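Side-chain contacts in phage-related protein (Bordetella bronchiseptica RB50, PDB 3BJQ), which is of unknown function but belongs to the phage major capsid protein E family, so it is probably a phage capsid component: residues E[228-231]-E[236-239]; E[22-27]-E[114-119]. One frame throughout, in Å; residues are numbered along the deposited sequence.

The two contacts share no helix or strand. Contact 1 lies at the surface and joins neighbouring strands of one hairpin, mostly through backbone hydrogen bonds. Contact 2 is partly buried and joins a loop near the N terminus to the long helix 105-131. It has no direct hydrogen bond between its segments and rests on a tyrosine ring over a leucine. The centres of contact 1 and contact 2 are about 20 Å apart. The nearest atoms of contact 1 and contact 2 are about 6 Å apart and do not touch. A tetraethylene glycol, probably from the crystallisation liquor, spans the interval. It binds Gln26 and Arg117, and its O4 takes a weak hydrogen bond from Arg228 N. Both contacts also touch the second subunit.

Contact 1: E[228-231]-E[236-239]; sequences RVAT and SFGD
Phe237 CB lies over one face of the Arg228 guanidinium, with Arg228 NH1 4.0 Å from Phe237 CB. The Phe237 ring is turned 54° from the guanidinium plane and has Val229 C at its edge. Phe237 CD1 is 3.7 Å from Ala230 CA, which approaches the ring obliquely. These groups belong to an antiparallel beta hairpin, strands 221-230 and 237-239. The second of these is the outermost strand, within this chain, of a mixed sheet.

Val229 and Gly238 form the hydrogen-bonded pair. Val229 N gives a bond of 2.8 Å to Gly238 O. The return bond, from Gly238 N to Val229 O, is modelled unusually short. Arg228 with Asp239 and Ala230 with Phe237 are the flanking non-hydrogen-bonded pairs.

Arg228 and Asp239 run side by side on one face of the sheet. The arginine chain bends at chi2 (-142°) and again at chi3. Its CD, rather than its guanidinium, comes closest to Asp239. Arg228 NE stays 4.2 Å from Asp239 OD1, too far for a salt bridge. The carboxylate instead forms salt bridges with Arg184 and Lys185. Gly174 of the second subunit packs on Arg228 and Phe237.

At the loop end of the hairpin, Ser236 O receives two donors from one residue. Thr231 N bonds to Ser236 O at 2.7 Å and nearly straight (171°), and Thr231 OG1 adds a weak bond to the same oxygen at 2.9 Å.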
loop_
_atom_site.group_PDB
_atom_site.type_symbol
_atom_site.label_atom_id
_atom_site.label_comp_id
_atom_site.label_asym_id
_atom_site.label_seq_id
_atom_site.Cartn_x
_atom_site.Cartn_y
_atom_site.Cartn_z
ATOM N N ARG E 228 -22.490 22.984 35.822
ATOM C CA ARG E 228 -22.513 23.671 37.086
ATOM C C ARG E 228 -21.110 23.959 37.521
ATOM O O ARG E 228 -20.168 23.304 37.070
ATOM C CB ARG E 228 -23.207 22.808 38.139
ATOM C CG ARG E 228 -24.632 22.442 37.761
ATOM C CD ARG E 228 -25.558 22.454 38.924
ATOM N NE ARG E 228 -25.734 21.159 39.528
ATOM C CZ ARG E 228 -26.298 20.955 40.716
ATOM N NH1 ARG E 228 -26.718 21.971 41.461
ATOM N NH2 ARG E 228 -26.423 19.717 41.173
ATOM N N VAL E 229 -20.982 24.973 38.373
ATOM C CA VAL E 229 -19.697 25.349 38.931
ATOM C C VAL E 229 -19.873 25.591 40.399
ATOM O O VAL E 229 -20.945 26.001 40.839
ATOM C CB VAL E 229 -19.075 26.602 38.278
ATOM C CG1 VAL E 229 -18.426 26.240 36.933
ATOM C CG2 VAL E 229 -20.100 27.691 38.126
ATOM N N ALA E 230 -18.809 25.314 41.155
ATOM C CA ALA E 230 -18.815 25.505 42.587
ATOM C C ALA E 230 -18.963 26.990 42.851
ATOM O O ALA E 230 -18.316 27.804 42.192
ATOM C CB ALA E 230 -17.517 24.966 43.205
ATOM N N THR E 231 -19.845 27.334 43.786
ATOM C CA THR E 231 -20.037 28.720 44.208
ATOM C C THR E 231 -19.516 28.885 45.639
ATOM O O THR E 231 -19.326 30.000 46.132
ATOM C CB THR E 231 -21.533 29.176 44.078
ATOM O OG1 THR E 231 -22.415 28.197 44.639
ATOM C CG2 THR E 231 -21.912 29.371 42.627
ATOM N N SER E 236 -21.738 24.704 47.799
ATOM C CA SER E 236 -22.844 24.547 46.823
ATOM C C SER E 236 -22.422 24.919 45.377
ATOM O O SER E 236 -21.382 25.555 45.163
ATOM C CB SER E 236 -24.070 25.363 47.247
ATOM O OG SER E 236 -23.760 26.735 47.455
ATOM N N PHE E 237 -23.247 24.522 44.403
ATOM C CA PHE E 237 -22.935 24.666 42.956
ATOM C C PHE E 237 -23.888 25.615 42.214
ATOM O O PHE E 237 -25.079 25.608 42.494
ATOM C CB PHE E 237 -22.994 23.289 42.296
ATOM C CG PHE E 237 -21.973 22.328 42.814
ATOM C CD1 PHE E 237 -20.695 22.300 42.277
ATOM C CD2 PHE E 237 -22.275 21.469 43.868
ATOM C CE1 PHE E 237 -19.743 21.432 42.778
ATOM C CE2 PHE E 237 -21.322 20.590 44.365
ATOM C CZ PHE E 237 -20.060 20.573 43.818
ATOM N N GLY E 238 -23.373 26.431 41.283
ATOM C CA GLY E 238 -24.221 27.332 40.476
ATOM C C GLY E 238 -24.338 26.881 39.033
ATOM O O GLY E 238 -23.359 26.413 38.434
ATOM N N ASP E 239 -25.526 27.036 38.451
ATOM C CA ASP E 239 -25.745 26.662 37.050
ATOM C C ASP E 239 -25.081 27.675 36.140
ATOM O O ASP E 239 -25.390 28.865 36.220
ATOM C CB ASP E 239 -27.238 26.622 36.705
ATOM C CG ASP E 239 -28.012 25.567 37.492
ATOM O OD1 ASP E 239 -27.397 24.684 38.076
ATOM O OD2 ASP E 239 -29.253 25.612 37.525
#

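Contact 2: E[22-27]-E[114-119]; sequences RGYRQS and TVLRIM. With PG4 (tetraethylene glycol), chain V.
The loop backbone at Tyr24 and Gln26 passes alongside helix 105-131 at side-chain distance, with Tyr24 CA 7.8 Å from Leu116 CA. No hydrogen bond joins the two segments directly.

Tyr24 CG is anti to its own N (chi1 -178°), which lays the ring across the helix, over Leu116. Leu116 CB sits over the centre of one ring face, 3.8 Å from the centroid of the Tyr24 ring, in a CH-pi contact. Leu116 CD1 packs against Tyr24 CB and CG. At the far end of the ring, Tyr24 OH comes 3.2 Å from Arg117 CB.

Gln26 NE2 uses both of its hydrogens. Gln26 NE2 donates to Tyr24 OH at 2.9 Å, almost straight (175°) and in the amide plane. Gln26 NE2 also donates to O1 of a tetraethylene glycol at 2.8 Å. These two bonds fix the turn of the amide. Arg117 stretches out from CG to NE beside it and holds the same molecule. Arg117 NE donates to glycol O1 at 2.6 Å, and Arg117 NH2 to glycol O2 at 3.0 Å. The terminal oxygen O1 of this glycol, probably from the crystallisation liquor, thus bridges loop and helix in the crystal.

Arg117 also meets the second subunit, through a hydrogen bond to its Asn59 and a cation-pi contact with its Tyr58. Within the chain, Leu116 touches Val291, and Val115, Ile118 and Met119 lie on Leu87. The helix therefore lies between the loop and the sheet that holds strands 87-92 and 286-299.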
loop_
_atom_site.group_PDB
_atom_site.type_symbol
_atom_site.label_atom_id
_atom_site.label_comp_id
_atom_site.label_asym_id
_atom_site.label_seq_id
_atom_site.Cartn_x
_atom_site.Cartn_y
_atom_site.Cartn_z
ATOM N N ARG E 22 -7.497 17.325 19.268
ATOM C CA ARG E 22 -8.504 17.854 18.330
ATOM C C ARG E 22 -9.779 17.034 18.271
ATOM O O ARG E 22 -10.806 17.548 17.884
ATOM C CB ARG E 22 -7.953 17.951 16.914
ATOM C CG ARG E 22 -6.838 18.912 16.772
ATOM C CD ARG E 22 -6.506 19.092 15.331
ATOM N NE ARG E 22 -5.420 20.053 15.171
ATOM C CZ ARG E 22 -4.131 19.742 15.153
ATOM N NH1 ARG E 22 -3.742 18.477 15.281
ATOM N NH2 ARG E 22 -3.220 20.702 14.997
ATOM N N GLY E 23 -9.690 15.767 18.642
ATOM C CA GLY E 23 -10.852 14.885 18.722
ATOM C C GLY E 23 -11.553 14.864 20.068
ATOM O O GLY E 23 -12.556 14.155 20.220
ATOM N N TYR E 24 -11.045 15.649 21.040
ATOM C CA TYR E 24 -11.616 15.726 22.390
ATOM C C TYR E 24 -13.007 16.335 22.349
ATOM O O TYR E 24 -13.178 17.405 21.789
ATOM C CB TYR E 24 -10.728 16.589 23.297
ATOM C CG TYR E 24 -11.178 16.710 24.751
ATOM C CD1 TYR E 24 -10.718 15.822 25.709
ATOM C CD2 TYR E 24 -12.014 17.737 25.171
ATOM C CE1 TYR E 24 -11.117 15.920 27.033
ATOM C CE2 TYR E 24 -12.426 17.841 26.507
ATOM C CZ TYR E 24 -11.978 16.914 27.422
ATOM O OH TYR E 24 -12.338 16.992 28.736
ATOM N N ARG E 25 -13.977 15.639 22.935
ATOM C CA ARG E 25 -15.372 16.058 22.973
ATOM C C ARG E 25 -15.905 16.041 24.401
ATOM O O ARG E 25 -15.510 15.227 25.216
ATOM C CB ARG E 25 -16.241 15.108 22.133
ATOM C CG ARG E 25 -15.802 14.960 20.682
ATOM C CD ARG E 25 -16.098 16.227 19.896
ATOM N NE ARG E 25 -15.718 16.077 18.490
ATOM C CZ ARG E 25 -14.592 16.522 17.936
ATOM N NH1 ARG E 25 -13.676 17.191 18.636
ATOM N NH2 ARG E 25 -14.385 16.302 16.645
ATOM N N GLN E 26 -16.789 16.987 24.696
ATOM C CA GLN E 26 -17.508 17.050 25.957
ATOM C C GLN E 26 -18.959 17.279 25.552
ATOM O O GLN E 26 -19.394 18.406 25.381
ATOM C CB GLN E 26 -16.982 18.207 26.811
ATOM C CG GLN E 26 -15.772 17.884 27.651
ATOM C CD GLN E 26 -16.097 17.138 28.928
ATOM O OE1 GLN E 26 -17.251 16.977 29.291
ATOM N NE2 GLN E 26 -15.073 16.696 29.624
ATOM N N SER E 27 -19.692 16.190 25.377
ATOM C CA SER E 27 -21.036 16.238 24.825
ATOM C C SER E 27 -22.082 16.989 25.668
ATOM O O SER E 27 -23.065 17.472 25.119
ATOM C CB SER E 27 -21.523 14.814 24.558
ATOM O OG SER E 27 -21.672 14.134 25.800
ATOM N N THR E 114 -7.007 15.907 30.947
ATOM C CA THR E 114 -7.172 16.633 32.178
ATOM C C THR E 114 -7.179 18.132 31.957
ATOM O O THR E 114 -8.120 18.836 32.390
ATOM C CB THR E 114 -6.048 16.236 33.136
ATOM O OG1 THR E 114 -6.214 14.843 33.440
ATOM C CG2 THR E 114 -6.039 17.077 34.421
ATOM N N VAL E 115 -6.166 18.616 31.247
ATOM C CA VAL E 115 -6.064 20.054 30.969
ATOM C C VAL E 115 -7.106 20.537 29.943
ATOM O O VAL E 115 -7.617 21.656 30.053
ATOM C CB VAL E 115 -4.616 20.453 30.582
ATOM C CG1 VAL E 115 -3.676 20.035 31.681
ATOM C CG2 VAL E 115 -4.212 19.830 29.281
ATOM N N LEU E 116 -7.468 19.689 28.981
ATOM C CA LEU E 116 -8.481 20.054 28.018
ATOM C C LEU E 116 -9.829 20.244 28.717
ATOM O O LEU E 116 -10.614 21.098 28.313
ATOM C CB LEU E 116 -8.573 19.019 26.880
ATOM C CG LEU E 116 -7.386 18.982 25.903
ATOM C CD1 LEU E 116 -7.561 17.908 24.851
ATOM C CD2 LEU E 116 -7.245 20.360 25.238
ATOM N N ARG E 117 -10.104 19.450 29.746
ATOM C CA ARG E 117 -11.384 19.590 30.466
ATOM C C ARG E 117 -11.481 20.900 31.211
ATOM O O ARG E 117 -12.548 21.504 31.287
ATOM C CB ARG E 117 -11.637 18.478 31.467
ATOM C CG ARG E 117 -13.086 18.611 32.002
ATOM C CD ARG E 117 -13.366 17.783 33.164
ATOM N NE ARG E 117 -14.769 17.848 33.604
ATOM C CZ ARG E 117 -15.241 18.602 34.594
ATOM N NH1 ARG E 117 -14.486 19.477 35.226
ATOM N NH2 ARG E 117 -16.522 18.502 34.918
ATOM N N ILE E 118 -10.375 21.303 31.806
ATOM C CA ILE E 118 -10.266 22.592 32.447
ATOM C C ILE E 118 -10.545 23.719 31.462
ATOM O O ILE E 118 -11.272 24.661 31.767
ATOM C CB ILE E 118 -8.845 22.800 33.013
ATOM C CG1 ILE E 118 -8.603 21.896 34.216
ATOM C CG2 ILE E 118 -8.638 24.237 33.419
ATOM C CD1 ILE E 118 -8.597 22.640 35.550
HETATM N N MSE E 119 -9.948 23.630 30.278
HETATM C CA MSE E 119 -10.166 24.637 29.242
HETATM C C MSE E 119 -11.595 24.617 28.719
HETATM O O MSE E 119 -12.149 25.649 28.330
HETATM C CB MSE E 119 -9.187 24.427 28.080
HETATM C CG MSE E 119 -7.764 24.852 28.424
HETATM SE SE MSE E 119 -6.433 24.229 27.146
HETATM C CE MSE E 119 -4.852 25.008 28.009
HETATM O O1 PG4 V . -15.420 15.701 32.210
HETATM C C1 PG4 V . -16.614 14.912 32.142
HETATM C C2 PG4 V . -17.760 15.441 32.986
HETATM O O2 PG4 V . -17.879 16.855 32.816
HETATM C C3 PG4 V . -19.180 17.303 32.429
HETATM C C4 PG4 V . -19.250 18.793 32.704
HETATM O O3 PG4 V . -19.533 18.927 34.084
HETATM C C5 PG4 V . -19.416 20.260 34.584
HETATM C C6 PG4 V . -20.168 20.384 35.903
HETATM O O4 PG4 V . -21.492 19.803 35.987
HETATM C C7 PG4 V . -22.241 19.444 34.799
HETATM C C8 PG4 V . -22.350 17.941 34.485
HETATM O O5 PG4 V . -23.662 17.416 34.771
#